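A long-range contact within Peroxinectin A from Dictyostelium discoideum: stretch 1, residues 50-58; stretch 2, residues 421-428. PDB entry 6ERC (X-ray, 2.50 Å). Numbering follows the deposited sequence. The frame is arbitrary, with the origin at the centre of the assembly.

Stretch 1 (50-58) AISNIIFDQ
Stretch 2, residues 421-428: NRLKNAYK

Two nearly antiparallel helices, at least 365 residues apart in sequence, pack through a small apolar patch that is closed at one end by an arginine bonding to backbone carbonyls. Stretch 1 is helical from Ala-50, with a wider pi-type turn at 52-56, and then continues as loop through Asp-57 (phi/psi -57/134) and Gln-58 (-129/132). Stretch 2 is helical over 421-426. Tyr-427 is the first residue to leave helical values, at -125/149. Both helices begin earlier in the chain. Their axes approach to 9.0 Å, with 158° between their N-to-C directions.

The register is consistent with this direction. CA of Ile-51 lies 6.1 Å from CA of Ala-426, and CA of Ile-55 lies 5.6 Å from CA of Arg-422. One turn forward on the first helix thus matches one turn back on the second. The contact buries 442 Å², both sides summed.

Ala-426 is the meeting point of the apolar patch. Its CA-to-CB bond points toward stretch 1, and Ala-426 CB lies 3.5 Å from Ile-55 CD1, 3.8 Å from Ile-51 CD1 and 3.8 Å from Ile-54 CG2. Ile-51 is m, m (-60°, -65°). Ile-54 (-68°, 164°) and Ile-55 (-75°, 173°) are both m, t. The CA-to-CB bonds of all three point sideways, but the ends of Ile-51 and Ile-55 come nearer. Ile-55 CD1 also lies 3.7 Å from Tyr-427 CE2 and 4.2 Å from Leu-423 CD2. Leu-423 is m, t. Tyr-427 has chi1 -51° and chi2 -85°, and Ile-51 CD1 sits 4.0 Å from its CZ. Its OH is hydrogen-bonded elsewhere in the structure. Ile-54 CG2 also meets Asn-425 CB at 4.0 Å; Asn-425 is t at chi1.

Arg-422 supplies the polar part. Its CA-to-CB bond points toward stretch 1, and the side chain is extended after chi1 (-70°, -169°, 174°, -156°). Arg-422 NH1 donates to Ile-55 O at 2.9 Å (N-H...O angle 144°) and to Asp-57 O, with NH1 to O again 2.9 Å (155°). Both carbonyls lie near the guanidinium plane, at its edge, where the N-H groups point. The positive group thereby bridges two backbone oxygens of stretch 1, two residues apart. On the way, Arg-422 CD passes 3.4 Å from Ile-54 O. Asp-57 is t at chi1, but its bond to Arg-422 uses the main-chain oxygen; its carboxylate OD1 is hydrogen-bonded elsewhere in the structure.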

# COMPACT_ATOMS: atom_id res chain seq x y z
N ALA A 50 6.74 -1.11 22.94
CA ALA A 50 6.79 0.00 23.88
C ALA A 50 6.57 1.33 23.16
O ALA A 50 5.73 2.14 23.56
CB ALA A 50 8.12 0.00 24.64
N ILE A 51 7.32 1.56 22.08
CA ILE A 51 7.12 2.77 21.28
C ILE A 51 5.68 2.85 20.81
O ILE A 51 5.11 3.95 20.71
CB ILE A 51 8.11 2.80 20.10
CG1 ILE A 51 9.56 2.79 20.58
CG2 ILE A 51 7.85 4.02 19.23
CD1 ILE A 51 9.98 4.02 21.37
N SER A 52 5.06 1.71 20.50
CA SER A 52 3.67 1.71 20.07
C SER A 52 2.76 2.23 21.18
O SER A 52 1.91 3.10 20.94
CB SER A 52 3.25 0.30 19.66
OG SER A 52 1.89 0.26 19.27
N ASN A 53 2.94 1.72 22.40
CA ASN A 53 2.09 2.16 23.50
C ASN A 53 2.34 3.62 23.86
O ASN A 53 1.40 4.35 24.20
CB ASN A 53 2.33 1.26 24.72
CG ASN A 53 1.78 -0.14 24.53
OD1 ASN A 53 0.69 -0.32 23.98
ND2 ASN A 53 2.53 -1.13 24.98
N ILE A 54 3.59 4.06 23.79
CA ILE A 54 3.92 5.42 24.24
C ILE A 54 3.42 6.44 23.22
O ILE A 54 2.79 7.44 23.59
CB ILE A 54 5.43 5.56 24.48
CG1 ILE A 54 5.85 4.72 25.70
CG2 ILE A 54 5.82 7.02 24.70
CD1 ILE A 54 7.35 4.49 25.80
N ILE A 55 3.70 6.22 21.95
CA ILE A 55 3.47 7.22 20.91
C ILE A 55 2.15 6.98 20.17
O ILE A 55 1.34 7.89 20.03
CB ILE A 55 4.66 7.26 19.93
CG1 ILE A 55 5.84 7.98 20.59
CG2 ILE A 55 4.28 7.94 18.62
CD1 ILE A 55 7.12 7.92 19.80
N PHE A 56 1.94 5.76 19.68
CA PHE A 56 0.86 5.52 18.74
C PHE A 56 -0.51 5.33 19.39
O PHE A 56 -1.51 5.33 18.67
CB PHE A 56 1.19 4.29 17.88
CG PHE A 56 2.27 4.54 16.88
CD1 PHE A 56 1.97 4.97 15.60
CD2 PHE A 56 3.60 4.35 17.21
CE1 PHE A 56 2.96 5.21 14.67
CE2 PHE A 56 4.60 4.59 16.29
CZ PHE A 56 4.28 5.02 15.02
N ASP A 57 -0.58 5.21 20.71
CA ASP A 57 -1.87 4.96 21.35
C ASP A 57 -2.86 6.06 21.01
O ASP A 57 -2.54 7.25 21.06
CB ASP A 57 -1.70 4.87 22.87
CG ASP A 57 -2.99 4.46 23.56
OD1 ASP A 57 -3.53 3.39 23.21
OD2 ASP A 57 -3.46 5.21 24.45
N GLN A 58 -4.08 5.65 20.65
CA GLN A 58 -5.14 6.57 20.29
C GLN A 58 -6.38 6.23 21.10
O GLN A 58 -6.77 5.06 21.19
CB GLN A 58 -5.44 6.50 18.79
CG GLN A 58 -6.34 7.61 18.29
CD GLN A 58 -6.37 7.69 16.78
OE1 GLN A 58 -5.57 7.04 16.10
NE2 GLN A 58 -7.29 8.48 16.24
N ASN A 421 5.77 15.75 24.32
CA ASN A 421 5.91 14.93 25.52
C ASN A 421 6.08 13.46 25.16
O ASN A 421 6.97 12.78 25.67
CB ASN A 421 4.69 15.14 26.42
CG ASN A 421 4.66 16.53 27.03
OD1 ASN A 421 5.43 17.41 26.65
ND2 ASN A 421 3.76 16.73 27.99
N ARG A 422 5.23 12.95 24.26
CA ARG A 422 5.32 11.54 23.89
C ARG A 422 6.67 11.22 23.25
O ARG A 422 7.18 10.11 23.42
CB ARG A 422 4.17 11.17 22.95
CG ARG A 422 2.82 11.14 23.66
CD ARG A 422 1.72 10.53 22.80
NE ARG A 422 0.48 10.39 23.57
CZ ARG A 422 -0.48 9.51 23.30
NH1 ARG A 422 -0.36 8.67 22.29
NH2 ARG A 422 -1.56 9.47 24.07
N LEU A 423 7.25 12.17 22.52
CA LEU A 423 8.59 11.96 21.98
C LEU A 423 9.64 11.97 23.09
O LEU A 423 10.54 11.12 23.10
CB LEU A 423 8.91 13.04 20.94
CG LEU A 423 8.10 12.99 19.65
CD1 LEU A 423 8.36 14.24 18.83
CD2 LEU A 423 8.43 11.74 18.84
N LYS A 424 9.55 12.92 24.03
CA LYS A 424 10.46 12.93 25.17
C LYS A 424 10.35 11.63 25.96
O LYS A 424 11.37 11.10 26.42
CB LYS A 424 10.15 14.12 26.08
CG LYS A 424 10.45 15.48 25.49
CD LYS A 424 9.95 16.59 26.40
CE LYS A 424 9.95 17.95 25.71
NZ LYS A 424 9.48 19.04 26.60
N ASN A 425 9.13 11.12 26.13
CA ASN A 425 8.94 9.89 26.88
C ASN A 425 9.50 8.68 26.14
O ASN A 425 10.05 7.77 26.76
CB ASN A 425 7.44 9.69 27.16
CG ASN A 425 7.17 8.58 28.16
OD1 ASN A 425 8.06 7.80 28.51
ND2 ASN A 425 5.93 8.50 28.63
N ALA A 426 9.37 8.66 24.81
CA ALA A 426 9.81 7.51 24.03
C ALA A 426 11.31 7.53 23.77
O ALA A 426 11.97 6.49 23.83
CB ALA A 426 9.05 7.45 22.70
N TYR A 427 11.87 8.71 23.48
CA TYR A 427 13.28 8.85 23.16
C TYR A 427 13.92 9.88 24.09
O TYR A 427 13.27 10.83 24.53
CB TYR A 427 13.47 9.29 21.71
CG TYR A 427 12.73 8.44 20.71
CD1 TYR A 427 13.28 7.27 20.22
CD2 TYR A 427 11.48 8.82 20.25
CE1 TYR A 427 12.60 6.49 19.31
CE2 TYR A 427 10.79 8.05 19.34
CZ TYR A 427 11.36 6.88 18.87
OH TYR A 427 10.68 6.11 17.96
N LYS A 428 15.20 9.68 24.37
CA LYS A 428 15.94 10.63 25.19
C LYS A 428 16.61 11.72 24.36
O LYS A 428 16.94 12.78 24.91
CB LYS A 428 17.00 9.90 26.03
CG LYS A 428 18.14 9.28 25.24
CD LYS A 428 18.95 8.33 26.11
CE LYS A 428 20.18 7.80 25.38
NZ LYS A 428 21.21 8.86 25.18